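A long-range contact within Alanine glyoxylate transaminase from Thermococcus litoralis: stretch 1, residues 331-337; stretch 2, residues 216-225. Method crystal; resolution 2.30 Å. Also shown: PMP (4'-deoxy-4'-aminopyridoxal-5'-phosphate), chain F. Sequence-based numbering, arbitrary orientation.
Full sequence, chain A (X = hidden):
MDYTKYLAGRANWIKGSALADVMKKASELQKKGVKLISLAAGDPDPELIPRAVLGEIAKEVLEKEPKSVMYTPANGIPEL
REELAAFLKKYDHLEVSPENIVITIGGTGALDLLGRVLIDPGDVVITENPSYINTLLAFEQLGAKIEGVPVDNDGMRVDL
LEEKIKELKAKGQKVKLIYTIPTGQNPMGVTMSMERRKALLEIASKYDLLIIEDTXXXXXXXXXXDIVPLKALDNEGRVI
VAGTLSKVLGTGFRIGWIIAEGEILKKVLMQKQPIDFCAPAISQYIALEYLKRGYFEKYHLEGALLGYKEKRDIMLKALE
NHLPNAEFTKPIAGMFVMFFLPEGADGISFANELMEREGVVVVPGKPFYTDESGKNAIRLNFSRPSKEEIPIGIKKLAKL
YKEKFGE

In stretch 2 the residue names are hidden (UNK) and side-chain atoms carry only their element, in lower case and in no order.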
# COMPACT_ATOMS: atom_id res chain seq x y z
N PRO A 331 19.80 -11.19 34.10
CA PRO A 331 18.38 -11.52 33.97
C PRO A 331 17.77 -12.27 35.15
O PRO A 331 18.42 -13.12 35.76
CB PRO A 331 18.35 -12.36 32.69
CG PRO A 331 19.67 -13.07 32.73
CD PRO A 331 20.61 -11.95 33.13
N ILE A 332 16.53 -11.95 35.48
CA ILE A 332 15.81 -12.62 36.56
C ILE A 332 14.85 -13.57 35.86
O ILE A 332 14.13 -14.35 36.48
CB ILE A 332 14.99 -11.63 37.44
CG1 ILE A 332 13.90 -10.96 36.60
CG2 ILE A 332 15.93 -10.59 38.05
CD1 ILE A 332 13.05 -9.94 37.36
N ALA A 333 14.85 -13.48 34.53
CA ALA A 333 13.98 -14.32 33.72
C ALA A 333 14.49 -14.39 32.29
O ALA A 333 15.35 -13.60 31.88
CB ALA A 333 12.57 -13.76 33.74
N GLY A 334 13.96 -15.34 31.53
CA GLY A 334 14.36 -15.47 30.15
C GLY A 334 15.41 -16.54 29.90
O GLY A 334 15.51 -17.52 30.64
N MET A 335 16.20 -16.32 28.87
CA MET A 335 17.23 -17.29 28.49
C MET A 335 18.43 -16.62 27.83
O MET A 335 19.40 -17.29 27.46
CB MET A 335 16.62 -18.32 27.53
CG MET A 335 15.82 -17.71 26.40
SD MET A 335 15.11 -18.92 25.26
CE MET A 335 16.13 -18.67 23.97
N PHE A 336 18.37 -15.31 27.68
CA PHE A 336 19.48 -14.61 27.06
C PHE A 336 20.18 -13.72 28.06
O PHE A 336 19.63 -13.39 29.12
CB PHE A 336 18.99 -13.74 25.90
CG PHE A 336 18.34 -14.52 24.78
CD1 PHE A 336 16.96 -14.45 24.57
CD2 PHE A 336 19.11 -15.31 23.93
CE1 PHE A 336 16.36 -15.14 23.54
CE2 PHE A 336 18.52 -16.01 22.89
CZ PHE A 336 17.14 -15.93 22.69
N VAL A 337 21.40 -13.34 27.71
CA VAL A 337 22.22 -12.44 28.50
C VAL A 337 22.88 -11.57 27.44
O VAL A 337 23.39 -12.09 26.45
CB VAL A 337 23.33 -13.19 29.28
CG1 VAL A 337 24.31 -12.18 29.90
CG2 VAL A 337 22.70 -14.05 30.37
N UNK A 216 6.47 -14.27 25.67
CA UNK A 216 7.28 -15.43 25.34
C UNK A 216 8.05 -16.04 26.53
O UNK A 216 8.20 -17.25 26.61
c UNK A 216 8.26 -15.09 24.22
N UNK A 217 8.51 -15.20 27.45
CA UNK A 217 9.28 -15.72 28.59
C UNK A 217 8.62 -15.59 29.95
O UNK A 217 9.29 -15.68 30.98
c UNK A 217 11.39 -15.21 27.29
o UNK A 217 12.99 -15.86 23.48
c UNK A 217 11.37 -14.19 26.32
c UNK A 217 12.53 -16.64 25.69
c UNK A 217 11.92 -14.39 25.05
c UNK A 217 10.66 -15.05 28.60
c UNK A 217 11.98 -16.43 26.95
c UNK A 217 12.49 -15.62 24.74
N UNK A 218 7.30 -15.40 29.97
CA UNK A 218 6.58 -15.24 31.23
C UNK A 218 6.65 -16.46 32.11
O UNK A 218 6.42 -16.38 33.31
c UNK A 218 5.11 -14.90 30.95
o UNK A 218 5.87 -12.91 29.91
c UNK A 218 4.95 -13.48 30.51
n UNK A 218 3.79 -12.89 30.78
N UNK A 219 6.97 -17.60 31.50
CA UNK A 219 7.05 -18.84 32.24
C UNK A 219 8.49 -19.30 32.47
O UNK A 219 8.72 -20.42 32.90
c UNK A 219 2.60 -18.99 32.23
c UNK A 219 4.79 -19.50 31.32
c UNK A 219 3.03 -18.67 29.88
c UNK A 219 4.34 -19.12 30.07
c UNK A 219 2.16 -18.60 30.97
c UNK A 219 3.91 -19.44 32.40
c UNK A 219 6.22 -19.91 31.53
N UNK A 220 9.45 -18.43 32.18
CA UNK A 220 10.85 -18.75 32.43
C UNK A 220 11.41 -17.71 33.39
O UNK A 220 12.52 -17.23 33.20
c UNK A 220 11.69 -18.73 31.16
s UNK A 220 12.70 -20.36 29.22
c UNK A 220 11.27 -19.72 30.10
c UNK A 220 13.45 -18.88 28.71
N UNK A 221 10.61 -17.34 34.39
CA UNK A 221 11.03 -16.36 35.39
C UNK A 221 11.74 -17.11 36.51
O UNK A 221 11.44 -18.27 36.77
c UNK A 221 9.01 -13.36 36.71
c UNK A 221 9.83 -15.61 35.98
c UNK A 221 7.04 -14.13 37.97
n UNK A 221 5.81 -14.62 37.98
c UNK A 221 9.82 -14.12 35.68
n UNK A 221 7.66 -13.89 36.82
n UNK A 221 7.66 -13.88 39.12
N UNK A 222 12.68 -16.43 37.17
CA UNK A 222 13.42 -17.08 38.24
C UNK A 222 13.35 -16.38 39.59
O UNK A 222 13.17 -17.04 40.62
c UNK A 222 16.06 -17.67 34.20
c UNK A 222 15.10 -17.80 36.44
c UNK A 222 14.90 -17.22 37.83
c UNK A 222 14.65 -19.52 34.78
c UNK A 222 15.89 -17.15 35.49
o UNK A 222 15.56 -19.37 32.60
c UNK A 222 15.43 -18.85 33.86
c UNK A 222 14.48 -18.99 36.07
N UNK A 223 13.46 -15.05 39.60
CA UNK A 223 13.46 -14.31 40.86
C UNK A 223 12.47 -13.16 41.05
O UNK A 223 12.43 -12.56 42.13
c UNK A 223 14.87 -13.80 41.11
c UNK A 223 17.31 -14.34 41.05
c UNK A 223 15.93 -14.79 40.70
o UNK A 223 18.05 -15.13 41.68
o UNK A 223 17.67 -13.20 40.69
N UNK A 224 11.67 -12.84 40.04
CA UNK A 224 10.72 -11.76 40.21
C UNK A 224 9.74 -12.12 41.32
O UNK A 224 9.54 -13.31 41.61
N UNK A 225 9.14 -11.12 41.95
CA UNK A 225 8.19 -11.40 43.01
C UNK A 225 6.92 -11.97 42.41
O UNK A 225 6.90 -13.12 41.96
N1 PMP F . 8.75 -13.36 20.93
C2 PMP F . 10.02 -13.30 21.39
C2A PMP F . 10.40 -12.07 22.21
C3 PMP F . 10.95 -14.34 21.13
O3 PMP F . 12.25 -14.25 21.61
C4 PMP F . 10.52 -15.48 20.34
C4A PMP F . 11.53 -16.60 20.06
N4A PMP F . 11.82 -16.79 18.63
C5 PMP F . 9.06 -15.49 19.84
C6 PMP F . 8.22 -14.40 20.17
C5A PMP F . 8.48 -16.64 19.00
O4P PMP F . 8.46 -17.56 19.62
P PMP F . 7.76 -18.83 18.79
O1P PMP F . 6.10 -19.49 19.40
O2P PMP F . 9.01 -20.26 18.96
O3P PMP F . 7.54 -18.49 17.02

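Position 216 has a single side-chain carbon and does not reach stretch 1. One carbon is alanine: Ala 216. Its CB lies 3.7 Å from N1 of PMP.

Position 217 has one carbon, then a six-carbon ring bearing one oxygen. The CA-to-CB bond points toward stretch 1. Its CB is 4.0 Å from CA of Gly 334, and the ring carries its edge to the sulfur of Met 335. A ring with a hydroxyl is tyrosine: Tyr 217. Its CE2 is 3.5 Å from SD of Met 335. Its OH is 3.4 Å from CE1 of Phe 336, at the edge of that ring. The same OH hydrogen-bonds O3 of PMP at 2.6 Å.

Position 218 has two carbons, the second carrying one oxygen and one nitrogen. Its CA-to-CB bond points away from stretch 1, and it touches nothing there. The amide identifies Asn 218.

Position 219 has one carbon and a six-carbon ring without oxygen. It is out of reach of stretch 1. This is Phe 219.

Position 220 has an unbranched chain of two carbons, a sulfur and a terminal carbon. Its CA-to-CB bond points toward stretch 1, and the terminal carbon packs 3.4 Å from CB of Met 335. The thioether makes it Met 220. Its backbone N donates a hydrogen bond to O of Tyr 217 at 3.0 Å, within a type I turn from Tyr 217 to Met 220.

Position 221 has three carbons, a nitrogen, and a carbon carrying two more nitrogens. A side-chain carbon lies against CB of Ala 333, while the end of the chain leads away. The guanidinium group identifies Arg 221. Its CG is 3.4 Å from CB of Ala 333. Its NH2 donates a hydrogen bond to the backbone O of position 225 at 3.0 Å.

Position 222 has one carbon and a six-carbon ring bearing an oxygen, which reaches O of Gly 334. This is Tyr 222. Its OH gives a weak hydrogen bond to O of Gly 334 at 2.7 Å.

Position 223 has three carbons, the last carrying two oxygens, one near CG2 of Ile 332. The carboxylate is Glu 223. Its OE1 is 4.1 Å from CG2 of Ile 332.

Position 224 has no side-chain atoms. Its CA is 4.1 Å from CD1 of Ile 332. It is Gly 224.

Position 225 also lacks a side chain and does not touch stretch 1: Gly 225.

A short backbone pairing holds the stretches together around the single bridge between Ala 333 and Arg 221. Gly 334 N donates to Met 220 O at 2.9 Å. Ile 332 O accepts from Tyr 222 N at 2.6 Å and from Glu 223 N at 3.3 Å. Beside this pairing, Met 335 packs against Tyr 217 and Met 220, and Phe 336 meets Tyr 217.

Stretch 2 216-225: AYNFMRYEGG
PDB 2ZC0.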